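Local coordinates for Iron(III) ABC transporter, periplasmic iron-compound-binding protein (Vibrio cholerae, PDB 5GGY) that probably binds ferric hydroxamate siderophores such as desferal in the periplasm and delivers them to an ABC transporter for iron uptake, at residues 106-111 with 199-204; 163-168 with 218-223; 171-176 with 207-212; 251-256 with 271-276. One frame throughout, in Å; residues are numbered along the deposited sequence.

Contact 1 of 4, residues 106-111 with 199-204; sequences FSEQDN and PKEWGI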
loop_
_atom_site.group_PDB
_atom_site.type_symbol
_atom_site.label_atom_id
_atom_site.label_comp_id
_atom_site.label_asym_id
_atom_site.label_seq_id
_atom_site.Cartn_x
_atom_site.Cartn_y
_atom_site.Cartn_z
ATOM N N PHE A 106 14.292 -11.323 -1.617
ATOM C CA PHE A 106 15.477 -10.864 -2.338
ATOM C C PHE A 106 16.071 -11.949 -3.228
ATOM O O PHE A 106 17.278 -11.986 -3.464
ATOM C CB PHE A 106 16.529 -10.347 -1.352
ATOM C CG PHE A 106 16.014 -9.271 -0.440
ATOM C CD1 PHE A 106 15.951 -7.957 -0.872
ATOM C CD2 PHE A 106 15.578 -9.572 0.842
ATOM C CE1 PHE A 106 15.467 -6.963 -0.039
ATOM C CE2 PHE A 106 15.094 -8.582 1.673
ATOM C CZ PHE A 106 15.035 -7.280 1.231
ATOM N N SER A 107 15.213 -12.834 -3.725
ATOM C CA SER A 107 15.647 -13.820 -4.700
ATOM C C SER A 107 15.636 -13.179 -6.080
ATOM O O SER A 107 15.136 -12.068 -6.253
ATOM C CB SER A 107 14.755 -15.063 -4.669
ATOM O OG SER A 107 13.861 -15.077 -5.767
ATOM N N GLU A 108 16.199 -13.888 -7.051
ATOM C CA GLU A 108 16.297 -13.416 -8.428
ATOM C C GLU A 108 14.940 -13.020 -9.006
ATOM O O GLU A 108 14.821 -12.026 -9.724
ATOM C CB GLU A 108 16.946 -14.497 -9.300
ATOM C CG GLU A 108 16.694 -15.928 -8.826
ATOM C CD GLU A 108 17.617 -16.356 -7.693
ATOM O OE1 GLU A 108 18.700 -15.749 -7.550
ATOM O OE2 GLU A 108 17.251 -17.285 -6.940
ATOM N N GLN A 109 13.916 -13.794 -8.667
ATOM C CA GLN A 109 12.586 -13.603 -9.232
ATOM C C GLN A 109 11.641 -12.868 -8.287
ATOM O O GLN A 109 10.494 -12.605 -8.636
ATOM C CB GLN A 109 11.992 -14.958 -9.624
ATOM C CG GLN A 109 12.080 -16.012 -8.536
ATOM C CD GLN A 109 11.898 -17.412 -9.074
ATOM O OE1 GLN A 109 12.870 -18.094 -9.403
ATOM N NE2 GLN A 109 10.648 -17.850 -9.177
ATOM N N ASP A 110 12.124 -12.539 -7.093
ATOM C CA ASP A 110 11.327 -11.769 -6.143
ATOM C C ASP A 110 11.375 -10.275 -6.439
ATOM O O ASP A 110 12.421 -9.732 -6.792
ATOM C CB ASP A 110 11.801 -12.004 -4.705
ATOM C CG ASP A 110 11.354 -13.339 -4.153
ATOM O OD1 ASP A 110 12.057 -13.879 -3.273
ATOM O OD2 ASP A 110 10.304 -13.853 -4.599
ATOM N N ASN A 111 10.233 -9.614 -6.299
ATOM C CA ASN A 111 10.220 -8.164 -6.211
ATOM C C ASN A 111 10.296 -7.794 -4.740
ATOM O O ASN A 111 9.295 -7.826 -4.032
ATOM C CB ASN A 111 8.979 -7.564 -6.867
ATOM C CG ASN A 111 9.060 -6.057 -6.974
ATOM O OD1 ASN A 111 8.599 -5.334 -6.091
ATOM N ND2 ASN A 111 9.670 -5.572 -8.050
ATOM N N PRO A 199 16.811 -7.591 -13.091
ATOM C CA PRO A 199 16.619 -8.157 -11.751
ATOM C C PRO A 199 17.729 -9.128 -11.354
ATOM O O PRO A 199 18.189 -9.923 -12.174
ATOM C CB PRO A 199 15.274 -8.881 -11.864
ATOM C CG PRO A 199 15.097 -9.139 -13.323
ATOM C CD PRO A 199 15.728 -7.973 -14.014
ATOM N N LYS A 200 18.158 -9.046 -10.099
ATOM C CA LYS A 200 19.230 -9.886 -9.584
ATOM C C LYS A 200 18.890 -10.365 -8.180
ATOM O O LYS A 200 17.882 -9.952 -7.604
ATOM C CB LYS A 200 20.558 -9.119 -9.574
ATOM C CG LYS A 200 21.090 -8.756 -10.950
ATOM C CD LYS A 200 22.114 -9.770 -11.432
ATOM C CE LYS A 200 22.040 -9.953 -12.939
ATOM N NZ LYS A 200 23.131 -10.831 -13.428
ATOM N N GLU A 201 19.723 -11.243 -7.636
ATOM C CA GLU A 201 19.587 -11.630 -6.241
ATOM C C GLU A 201 19.984 -10.445 -5.369
ATOM O O GLU A 201 20.928 -9.720 -5.699
ATOM C CB GLU A 201 20.448 -12.851 -5.917
ATOM C CG GLU A 201 20.198 -13.424 -4.526
ATOM C CD GLU A 201 21.162 -14.540 -4.165
ATOM O OE1 GLU A 201 22.122 -14.773 -4.932
ATOM O OE2 GLU A 201 20.962 -15.183 -3.112
ATOM N N TRP A 202 19.241 -10.242 -4.279
ATOM C CA TRP A 202 19.424 -9.108 -3.366
ATOM C C TRP A 202 19.166 -7.757 -4.031
ATOM O O TRP A 202 19.350 -6.708 -3.408
ATOM C CB TRP A 202 20.831 -9.117 -2.756
ATOM C CG TRP A 202 21.129 -10.342 -1.960
ATOM C CD1 TRP A 202 21.969 -11.359 -2.305
ATOM C CD2 TRP A 202 20.580 -10.688 -0.685
ATOM N NE1 TRP A 202 21.981 -12.316 -1.319
ATOM C CE2 TRP A 202 21.137 -11.927 -0.312
ATOM C CE3 TRP A 202 19.675 -10.067 0.182
ATOM C CZ2 TRP A 202 20.815 -12.559 0.887
ATOM C CZ3 TRP A 202 19.358 -10.695 1.371
ATOM C CH2 TRP A 202 19.925 -11.928 1.713
ATOM N N GLY A 203 18.733 -7.784 -5.287
ATOM C CA GLY A 203 18.475 -6.569 -6.036
ATOM C C GLY A 203 19.740 -5.775 -6.310
ATOM O O GLY A 203 19.709 -4.546 -6.336
ATOM N N ILE A 204 20.858 -6.473 -6.511
ATOM C CA ILE A 204 22.134 -5.810 -6.761
ATOM C C ILE A 204 22.939 -6.470 -7.878
ATOM O O ILE A 204 22.917 -7.683 -8.047
ATOM C CB ILE A 204 23.015 -5.764 -5.490
ATOM C CG1 ILE A 204 23.189 -7.157 -4.905
ATOM C CG2 ILE A 204 22.432 -4.815 -4.464
ATOM C CD1 ILE A 204 24.211 -7.239 -3.805
#
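The backbones of F106 and W202 meet with their CA atoms 4.4 Å apart; both residues have positive phi, and the two segments are irregular loops. One loop leads from strand 100-102 of the three-stranded parallel sheet to helix 112-126, the other precedes strand 204-208 of the mixed sheet; the contact thus brings together parts of the two lobes expected of a periplasmic siderophore-binding protein of this family. A single backbone hydrogen bond, 2.7 Å from W202 N to F106 O and nearly straight at the hydrogen (171°), fastens them, while E201 CG touches the same oxygen. Within 106-111, S107 OG accepts from Q109 N, an ST turn just ahead of the helix N-cap residue N111.

On the exposed flank, E108 and E201 run side by side, and their like charges probably disfavour closer approach. E108 is poorly ordered, however, so the position of its carboxylate, modelled with OE1 4.4 Å from E201 OE1, is uncertain.

F106 and W202 carry the apolar part. Each has CG anti to its carbonyl carbon, beside the backbone N. The two rings are nearly parallel but slid apart, with centroids 5.6 Å distant and little overlap. W202, though its CB points away, swings its indole back until CE3 lies 3.5 Å from F106 CB.

Contact 2 of 4, residues 163-168 with 218-223; sequences VTLRFA and GYVLYF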
loop_
_atom_site.group_PDB
_atom_site.type_symbol
_atom_site.label_atom_id
_atom_site.label_comp_id
_atom_site.label_asym_id
_atom_site.label_seq_id
_atom_site.Cartn_x
_atom_site.Cartn_y
_atom_site.Cartn_z
ATOM N N VAL A 163 20.376 7.095 -9.722
ATOM C CA VAL A 163 20.909 5.752 -9.561
ATOM C C VAL A 163 21.382 5.567 -8.118
ATOM O O VAL A 163 22.007 6.454 -7.533
ATOM C CB VAL A 163 22.064 5.463 -10.554
ATOM C CG1 VAL A 163 23.180 6.481 -10.406
ATOM C CG2 VAL A 163 22.590 4.049 -10.374
ATOM N N THR A 164 21.051 4.420 -7.537
ATOM C CA THR A 164 21.411 4.123 -6.154
ATOM C C THR A 164 22.404 2.968 -6.076
ATOM O O THR A 164 22.315 2.014 -6.849
ATOM C CB THR A 164 20.174 3.777 -5.321
ATOM O OG1 THR A 164 20.579 3.050 -4.155
ATOM C CG2 THR A 164 19.209 2.926 -6.137
ATOM N N LEU A 165 23.336 3.048 -5.131
ATOM C CA LEU A 165 24.334 1.995 -4.981
ATOM C C LEU A 165 25.001 1.980 -3.612
ATOM O O LEU A 165 24.865 2.906 -2.822
ATOM C CB LEU A 165 25.408 2.103 -6.086
ATOM C CG LEU A 165 26.343 3.298 -6.338
ATOM C CD1 LEU A 165 25.585 4.592 -6.613
ATOM C CD2 LEU A 165 27.376 3.505 -5.230
ATOM N N ARG A 166 25.713 0.892 -3.350
ATOM C CA ARG A 166 26.662 0.812 -2.248
ATOM C C ARG A 166 28.034 0.484 -2.828
ATOM O O ARG A 166 28.137 -0.104 -3.905
ATOM C CB ARG A 166 26.254 -0.251 -1.222
ATOM C CG ARG A 166 24.985 0.058 -0.444
ATOM C CD ARG A 166 24.743 -1.001 0.625
ATOM N NE ARG A 166 23.421 -0.883 1.238
ATOM C CZ ARG A 166 23.181 -0.255 2.384
ATOM N NH1 ARG A 166 21.947 -0.199 2.867
ATOM N NH2 ARG A 166 24.177 0.314 3.050
ATOM N N PHE A 167 29.087 0.865 -2.117
ATOM C CA PHE A 167 30.442 0.565 -2.556
ATOM C C PHE A 167 30.883 -0.824 -2.112
ATOM O O PHE A 167 30.856 -1.138 -0.928
ATOM C CB PHE A 167 31.428 1.607 -2.021
ATOM C CG PHE A 167 31.387 2.919 -2.746
ATOM C CD1 PHE A 167 32.001 3.072 -3.977
ATOM C CD2 PHE A 167 30.735 4.004 -2.195
ATOM C CE1 PHE A 167 31.958 4.286 -4.643
ATOM C CE2 PHE A 167 30.691 5.215 -2.859
ATOM C CZ PHE A 167 31.303 5.355 -4.083
ATOM N N ALA A 168 31.282 -1.656 -3.068
ATOM C CA ALA A 168 31.885 -2.946 -2.750
ATOM C C ALA A 168 33.301 -2.697 -2.257
ATOM O O ALA A 168 33.774 -3.306 -1.301
ATOM C CB ALA A 168 31.890 -3.851 -3.958
ATOM N N GLY A 218 22.023 13.420 -14.362
ATOM C CA GLY A 218 21.591 13.649 -12.998
ATOM C C GLY A 218 22.437 13.091 -11.871
ATOM O O GLY A 218 23.649 13.293 -11.819
ATOM N N TYR A 219 21.782 12.362 -10.973
ATOM C CA TYR A 219 22.280 12.201 -9.613
ATOM C C TYR A 219 22.687 10.780 -9.222
ATOM O O TYR A 219 22.133 9.792 -9.705
ATOM C CB TYR A 219 21.219 12.716 -8.631
ATOM C CG TYR A 219 20.884 14.182 -8.822
ATOM C CD1 TYR A 219 21.378 15.146 -7.952
ATOM C CD2 TYR A 219 20.080 14.604 -9.876
ATOM C CE1 TYR A 219 21.081 16.487 -8.125
ATOM C CE2 TYR A 219 19.781 15.943 -10.059
ATOM C CZ TYR A 219 20.282 16.879 -9.180
ATOM O OH TYR A 219 19.983 18.211 -9.356
ATOM N N VAL A 220 23.666 10.709 -8.324
ATOM C CA VAL A 220 24.170 9.449 -7.794
ATOM C C VAL A 220 24.113 9.446 -6.270
ATOM O O VAL A 220 24.685 10.316 -5.615
ATOM C CB VAL A 220 25.619 9.187 -8.250
ATOM C CG1 VAL A 220 26.244 8.058 -7.443
ATOM C CG2 VAL A 220 25.655 8.883 -9.736
ATOM N N LEU A 221 23.413 8.466 -5.711
ATOM C CA LEU A 221 23.290 8.338 -4.261
ATOM C C LEU A 221 23.924 7.040 -3.771
ATOM O O LEU A 221 23.655 5.970 -4.318
ATOM C CB LEU A 221 21.817 8.394 -3.841
ATOM C CG LEU A 221 21.053 9.688 -4.135
ATOM C CD1 LEU A 221 19.595 9.557 -3.725
ATOM C CD2 LEU A 221 21.705 10.864 -3.429
ATOM N N TYR A 222 24.765 7.134 -2.743
ATOM C CA TYR A 222 25.373 5.941 -2.160
ATOM C C TYR A 222 25.091 5.846 -0.662
ATOM O O TYR A 222 25.177 6.836 0.064
ATOM C CB TYR A 222 26.883 5.905 -2.428
ATOM C CG TYR A 222 27.677 7.049 -1.833
ATOM C CD1 TYR A 222 28.268 6.933 -0.579
ATOM C CD2 TYR A 222 27.854 8.236 -2.533
ATOM C CE1 TYR A 222 28.998 7.972 -0.036
ATOM C CE2 TYR A 222 28.584 9.281 -1.997
ATOM C CZ TYR A 222 29.153 9.143 -0.748
ATOM O OH TYR A 222 29.879 10.181 -0.211
ATOM N N PHE A 223 24.756 4.641 -0.209
ATOM C CA PHE A 223 24.337 4.423 1.171
ATOM C C PHE A 223 25.505 4.292 2.141
ATOM O O PHE A 223 26.483 3.596 1.871
ATOM C CB PHE A 223 23.459 3.170 1.273
ATOM C CG PHE A 223 22.133 3.295 0.580
ATOM C CD1 PHE A 223 21.159 4.139 1.076
ATOM C CD2 PHE A 223 21.854 2.551 -0.552
ATOM C CE1 PHE A 223 19.938 4.252 0.448
ATOM C CE2 PHE A 223 20.636 2.657 -1.181
ATOM C CZ PHE A 223 19.675 3.509 -0.685
HETATM O O HOH W 1 27.192 0.633 2.755
HETATM O O HOH W 2 28.492 2.311 0.078
#
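With CG set between its backbone N and carbonyl carbon (chi1 62°), Y222 offers a ring face to F167, whose own CG is anti to the carbonyl carbon. The result is an edge-to-face pair: F167 CE2 lies 3.7 Å from Y222 CG, offset toward the rim of the tyrosine ring, and the planes stand at 66°. On the sheet face that carries Y222, V163 CG1 packs alongside V220 CG2 at 3.5 Å, and L165 reaches both V220 and Y222. These are adjacent parallel strands of the mixed sheet, 161-167 and 219-223, crossing at -37° and joined by four backbone bonds, from V163 N to Y219 O through to F223 N to L165 O at 3.1 Å. At the far end the extended R166 lays one guanidinium face over F223 CB, 3.4 Å from NH2. Y176 OH bonds to its NE and S257 OG to its NH1, while one water bridges R166 NH2 to F223 O and another links that oxygen to F167 N, 2.7 Å from the water.

Contact 3 of 4, residues 171-176 with 207-212; sequences TSVFLY and KRLSEL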
loop_
_atom_site.group_PDB
_atom_site.type_symbol
_atom_site.label_atom_id
_atom_site.label_comp_id
_atom_site.label_asym_id
_atom_site.label_seq_id
_atom_site.Cartn_x
_atom_site.Cartn_y
_atom_site.Cartn_z
ATOM N N THR A 171 36.809 0.710 -5.942
ATOM C CA THR A 171 36.751 0.606 -7.396
ATOM C C THR A 171 35.610 -0.269 -7.910
ATOM O O THR A 171 35.451 -0.435 -9.110
ATOM C CB THR A 171 38.086 0.086 -7.969
ATOM O OG1 THR A 171 38.464 -1.131 -7.318
ATOM C CG2 THR A 171 39.179 1.124 -7.778
ATOM N N SER A 172 34.810 -0.816 -7.002
ATOM C CA SER A 172 33.680 -1.656 -7.388
ATOM C C SER A 172 32.397 -1.150 -6.746
ATOM O O SER A 172 32.421 -0.585 -5.663
ATOM C CB SER A 172 33.919 -3.115 -6.994
ATOM O OG SER A 172 33.111 -3.990 -7.755
ATOM N N VAL A 173 31.273 -1.355 -7.420
ATOM C CA VAL A 173 29.995 -0.798 -6.980
ATOM C C VAL A 173 28.840 -1.798 -7.103
ATOM O O VAL A 173 28.779 -2.572 -8.050
ATOM C CB VAL A 173 29.671 0.492 -7.782
ATOM C CG1 VAL A 173 28.202 0.575 -8.147
ATOM C CG2 VAL A 173 30.118 1.721 -7.009
ATOM N N PHE A 174 27.942 -1.782 -6.120
ATOM C CA PHE A 174 26.715 -2.572 -6.164
ATOM C C PHE A 174 25.527 -1.724 -6.590
ATOM O O PHE A 174 24.907 -1.064 -5.767
ATOM C CB PHE A 174 26.415 -3.205 -4.802
ATOM C CG PHE A 174 27.333 -4.336 -4.437
ATOM C CD1 PHE A 174 27.456 -5.443 -5.259
ATOM C CD2 PHE A 174 28.053 -4.301 -3.257
ATOM C CE1 PHE A 174 28.295 -6.487 -4.919
ATOM C CE2 PHE A 174 28.889 -5.342 -2.910
ATOM C CZ PHE A 174 29.014 -6.435 -3.741
ATOM N N LEU A 175 25.216 -1.744 -7.880
ATOM C CA LEU A 175 24.059 -1.016 -8.396
ATOM C C LEU A 175 22.764 -1.725 -8.028
ATOM O O LEU A 175 22.640 -2.935 -8.206
ATOM C CB LEU A 175 24.142 -0.857 -9.916
ATOM C CG LEU A 175 25.233 0.059 -10.471
ATOM C CD1 LEU A 175 25.156 0.112 -11.988
ATOM C CD2 LEU A 175 25.109 1.452 -9.880
ATOM N N TYR A 176 21.797 -0.969 -7.521
ATOM C CA TYR A 176 20.512 -1.554 -7.150
ATOM C C TYR A 176 19.609 -1.707 -8.368
ATOM O O TYR A 176 19.389 -0.758 -9.118
ATOM C CB TYR A 176 19.835 -0.722 -6.058
ATOM C CG TYR A 176 20.462 -0.970 -4.708
ATOM C CD1 TYR A 176 20.105 -2.080 -3.951
ATOM C CD2 TYR A 176 21.442 -0.123 -4.210
ATOM C CE1 TYR A 176 20.689 -2.323 -2.727
ATOM C CE2 TYR A 176 22.030 -0.359 -2.986
ATOM C CZ TYR A 176 21.652 -1.459 -2.250
ATOM O OH TYR A 176 22.236 -1.702 -1.031
ATOM N N LYS A 207 29.387 -3.641 -10.386
ATOM C CA LYS A 207 29.985 -2.927 -11.506
ATOM C C LYS A 207 31.322 -2.300 -11.132
ATOM O O LYS A 207 31.558 -1.965 -9.971
ATOM C CB LYS A 207 29.040 -1.834 -12.012
ATOM C CG LYS A 207 27.749 -2.345 -12.621
ATOM C CD LYS A 207 28.022 -3.175 -13.861
ATOM C CE LYS A 207 26.731 -3.600 -14.539
ATOM N NZ LYS A 207 26.999 -4.481 -15.711
ATOM N N ARG A 208 32.194 -2.149 -12.124
ATOM C CA ARG A 208 33.401 -1.350 -11.965
ATOM C C ARG A 208 32.985 0.095 -11.720
ATOM O O ARG A 208 31.969 0.543 -12.252
ATOM C CB ARG A 208 34.296 -1.448 -13.201
ATOM C CG ARG A 208 34.652 -2.867 -13.619
ATOM C CD ARG A 208 35.484 -2.862 -14.895
ATOM N NE ARG A 208 34.824 -2.131 -15.972
ATOM C CZ ARG A 208 34.069 -2.695 -16.909
ATOM N NH1 ARG A 208 33.878 -4.008 -16.910
ATOM N NH2 ARG A 208 33.506 -1.948 -17.849
ATOM N N LEU A 209 33.754 0.820 -10.912
ATOM C CA LEU A 209 33.410 2.202 -10.593
ATOM C C LEU A 209 33.383 3.072 -11.846
ATOM O O LEU A 209 32.566 3.986 -11.958
ATOM C CB LEU A 209 34.391 2.785 -9.574
ATOM C CG LEU A 209 34.142 4.241 -9.170
ATOM C CD1 LEU A 209 32.768 4.397 -8.522
ATOM C CD2 LEU A 209 35.240 4.763 -8.251
ATOM N N SER A 210 34.271 2.772 -12.789
ATOM C CA SER A 210 34.366 3.528 -14.035
ATOM C C SER A 210 33.081 3.480 -14.865
ATOM O O SER A 210 32.853 4.344 -15.713
ATOM C CB SER A 210 35.536 3.010 -14.870
ATOM O OG SER A 210 35.378 1.630 -15.157
ATOM N N GLU A 211 32.245 2.473 -14.621
ATOM C CA GLU A 211 30.987 2.330 -15.353
ATOM C C GLU A 211 30.013 3.457 -15.036
ATOM O O GLU A 211 29.081 3.705 -15.798
ATOM C CB GLU A 211 30.328 0.983 -15.048
ATOM C CG GLU A 211 30.926 -0.194 -15.803
ATOM C CD GLU A 211 30.664 -0.129 -17.299
ATOM O OE1 GLU A 211 29.693 0.540 -17.715
ATOM O OE2 GLU A 211 31.434 -0.751 -18.062
ATOM N N LEU A 212 30.232 4.136 -13.914
ATOM C CA LEU A 212 29.368 5.244 -13.516
ATOM C C LEU A 212 29.583 6.476 -14.390
ATOM O O LEU A 212 28.866 7.467 -14.262
ATOM C CB LEU A 212 29.593 5.603 -12.046
ATOM C CG LEU A 212 29.168 4.558 -11.014
ATOM C CD1 LEU A 212 29.161 5.168 -9.623
ATOM C CD2 LEU A 212 27.805 3.988 -11.360
#
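V173 and K207 form an antiparallel hydrogen-bonded pair that places strand 204-208 beside strand 172-176 in the mixed sheet, with S172 and R208 as the neighbouring non-hydrogen-bonded pair. V173 N reaches K207 O at 2.6 Å, and K207 N returns a bond of the same length to V173 O. A third backbone bond, 2.8 Å from L209 N to T171 O, continues the pairing just as the chain leaves the strand for the 3-10 turn at 209-212.

Polar side-chain contacts are few. S172 and R208 share the other face of the sheet from V173 and K207. S172 OG comes near K207 O, a weak contact at best, and has its stronger partner in Q206. R208 folds toward E211 in its own turn, but its side chain is poorly ordered and the salt bridge modelled there is too short to be trusted in detail.

Apolar packing gathers on the face that carries V173. V173 CG2 meets L209 CD1 at 4.1 Å and, more loosely, L212 CD1, while L237 of helix 236-239 also packs on L209. L175 stands at about a right angle to K207, whose chain bends at chi2 (-63°) and carries the ammonium end away from 171-176. The two branches of L175 divide the work: CD2 passes L212 CD2 at 4.0 Å, whereas CD1 rests 3.6 Å from K207 CG.

Contact 4 of 4, residues 251-256 with 271-276; sequences SVRPVW and ITESLL
S274 and S251 form the close part of this contact, where helix 262-276 comes down on the end of strand 249-252. The S274 hydroxyl is modelled as donating to S251 O; the separation of 2.4 Å from OG is very short and its exact value doubtful. A water enters the same site, donating to S274 OG at 3.0 Å and accepting from R253 N, and so ties the helix to the chain just past the strand. V252 fits beside this polar point: its CG2, anti to the carbonyl carbon, lies 3.8 Å from S274 OG, while CG1 turns to the helix backbone, 4.1 Å from I271 N. Its contact with the I271 side chain is looser, 4.5 Å between the two CG1 atoms, and L221 of the adjacent strand packs against both residues.

The outer side is thinner and more polar. R253 CG lies between its backbone N and carbonyl carbon (chi1 60°), and the chain then extends, crossing the outstretched E273 at about a right angle. One salt-bridge bond joins them, R253 NE to E273 OE1 at 3.0 Å; the oxygen lies near the guanidinium plane, but the nitrogen approaches it from above the carboxylate plane. E273 is exposed, in contrast to the buried S274 one residue on. Helix 262-276 thus packs on strands 249-252 and 219-223 of the mixed sheet, as expected of an alpha/beta lobe of a periplasmic binding protein.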
loop_
_atom_site.group_PDB
_atom_site.type_symbol
_atom_site.label_atom_id
_atom_site.label_comp_id
_atom_site.label_asym_id
_atom_site.label_seq_id
_atom_site.Cartn_x
_atom_site.Cartn_y
_atom_site.Cartn_z
ATOM N N SER A 251 25.819 11.374 -0.177
ATOM C CA SER A 251 25.753 10.179 0.650
ATOM C C SER A 251 24.388 10.075 1.318
ATOM O O SER A 251 23.763 11.086 1.635
ATOM C CB SER A 251 26.863 10.188 1.705
ATOM O OG SER A 251 26.689 11.254 2.621
ATOM N N VAL A 252 23.925 8.848 1.525
ATOM C CA VAL A 252 22.650 8.624 2.192
ATOM C C VAL A 252 22.868 7.963 3.548
ATOM O O VAL A 252 23.572 6.958 3.648
ATOM C CB VAL A 252 21.708 7.750 1.335
ATOM C CG1 VAL A 252 20.348 7.626 2.002
ATOM C CG2 VAL A 252 21.561 8.332 -0.062
ATOM N N ARG A 253 22.264 8.537 4.586
ATOM C CA ARG A 253 22.404 8.025 5.945
ATOM C C ARG A 253 21.942 6.572 6.026
ATOM O O ARG A 253 21.041 6.170 5.290
ATOM C CB ARG A 253 21.620 8.902 6.931
ATOM C CG ARG A 253 20.129 8.994 6.669
ATOM C CD ARG A 253 19.455 9.862 7.723
ATOM N NE ARG A 253 18.038 10.070 7.442
ATOM C CZ ARG A 253 17.065 9.275 7.873
ATOM N NH1 ARG A 253 17.352 8.212 8.612
ATOM N NH2 ARG A 253 15.804 9.545 7.565
ATOM N N PRO A 254 22.570 5.780 6.914
ATOM C CA PRO A 254 22.367 4.327 7.006
ATOM C C PRO A 254 20.908 3.869 7.005
ATOM O O PRO A 254 20.182 4.075 7.975
ATOM C CB PRO A 254 23.036 3.973 8.337
ATOM C CG PRO A 254 24.118 4.978 8.475
ATOM C CD PRO A 254 23.574 6.251 7.887
ATOM N N VAL A 255 20.491 3.264 5.897
ATOM C CA VAL A 255 19.199 2.596 5.804
ATOM C C VAL A 255 19.385 1.252 5.117
ATOM O O VAL A 255 19.903 1.184 4.005
ATOM C CB VAL A 255 18.158 3.423 5.026
ATOM C CG1 VAL A 255 16.865 2.643 4.913
ATOM C CG2 VAL A 255 17.910 4.761 5.707
ATOM N N TRP A 256 18.966 0.186 5.788
ATOM C CA TRP A 256 19.172 -1.166 5.286
ATOM C C TRP A 256 18.406 -1.400 3.986
ATOM O O TRP A 256 17.177 -1.306 3.945
ATOM C CB TRP A 256 18.762 -2.188 6.348
ATOM C CG TRP A 256 19.233 -3.595 6.090
ATOM C CD1 TRP A 256 18.470 -4.725 6.101
ATOM C CD2 TRP A 256 20.573 -4.021 5.799
ATOM N NE1 TRP A 256 19.245 -5.826 5.833
ATOM C CE2 TRP A 256 20.540 -5.422 5.642
ATOM C CE3 TRP A 256 21.794 -3.354 5.653
ATOM C CZ2 TRP A 256 21.682 -6.167 5.348
ATOM C CZ3 TRP A 256 22.925 -4.095 5.361
ATOM C CH2 TRP A 256 22.862 -5.486 5.210
ATOM N N ILE A 271 16.631 9.066 1.272
ATOM C CA ILE A 271 16.938 9.380 -0.118
ATOM C C ILE A 271 16.459 10.785 -0.474
ATOM O O ILE A 271 17.193 11.557 -1.091
ATOM C CB ILE A 271 16.308 8.348 -1.077
ATOM C CG1 ILE A 271 17.108 7.040 -1.044
ATOM C CG2 ILE A 271 16.235 8.895 -2.494
ATOM C CD1 ILE A 271 16.504 5.925 -1.877
ATOM N N THR A 272 15.231 11.111 -0.075
ATOM C CA THR A 272 14.675 12.446 -0.286
ATOM C C THR A 272 15.557 13.505 0.360
ATOM O O THR A 272 15.903 14.505 -0.268
ATOM C CB THR A 272 13.248 12.564 0.284
ATOM O OG1 THR A 272 12.368 11.703 -0.448
ATOM C CG2 THR A 272 12.749 13.995 0.183
ATOM N N GLU A 273 15.924 13.265 1.615
ATOM C CA GLU A 273 16.795 14.161 2.368
ATOM C C GLU A 273 18.123 14.420 1.659
ATOM O O GLU A 273 18.558 15.565 1.538
ATOM C CB GLU A 273 17.044 13.584 3.762
ATOM C CG GLU A 273 18.209 14.199 4.501
ATOM C CD GLU A 273 18.487 13.490 5.808
ATOM O OE1 GLU A 273 17.557 12.846 6.339
ATOM O OE2 GLU A 273 19.634 13.565 6.296
ATOM N N SER A 274 18.761 13.358 1.180
ATOM C CA SER A 274 20.032 13.495 0.471
ATOM C C SER A 274 19.851 14.128 -0.902
ATOM O O SER A 274 20.775 14.732 -1.442
ATOM C CB SER A 274 20.718 12.132 0.329
ATOM O OG SER A 274 21.509 11.841 1.463
ATOM N N LEU A 275 18.654 13.986 -1.458
ATOM C CA LEU A 275 18.377 14.483 -2.798
ATOM C C LEU A 275 17.870 15.925 -2.765
ATOM O O LEU A 275 18.025 16.668 -3.736
ATOM C CB LEU A 275 17.365 13.578 -3.504
ATOM C CG LEU A 275 17.397 13.613 -5.032
ATOM C CD1 LEU A 275 18.785 13.247 -5.532
ATOM C CD2 LEU A 275 16.352 12.672 -5.598
ATOM N N LEU A 276 17.264 16.315 -1.646
ATOM C CA LEU A 276 16.854 17.701 -1.450
ATOM C C LEU A 276 18.083 18.576 -1.249
ATOM O O LEU A 276 18.124 19.719 -1.704
ATOM C CB LEU A 276 15.898 17.832 -0.263
ATOM C CG LEU A 276 14.455 17.396 -0.527
ATOM C CD1 LEU A 276 13.594 17.590 0.711
ATOM C CD2 LEU A 276 13.876 18.154 -1.712
HETATM O O HOH W 3 20.013 10.775 3.864
#

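From the N terminus, the chain builds the three-stranded sheet (19-21, 80-83, 100-102), with the pair 39-40 and 60-61 made on the way, and then enters contact 1 at 106-111. That contact closes its long loop at 199-204, after helices 112-126 and 130-154 and the first strands of the mixed sheet. Contacts 2 and 3 both open inside this loop and close beyond it, so each crosses contact 1. Contact 3 lies wholly within the span of contact 2, and the two share the sheet through neighbouring strands 161-167 and 172-176. Contact 4 follows in series, closing the short loop from 251-256 to 271-276 and tying the sheet to helix 262-276. Y176 touches contact 1 through G203 and I204.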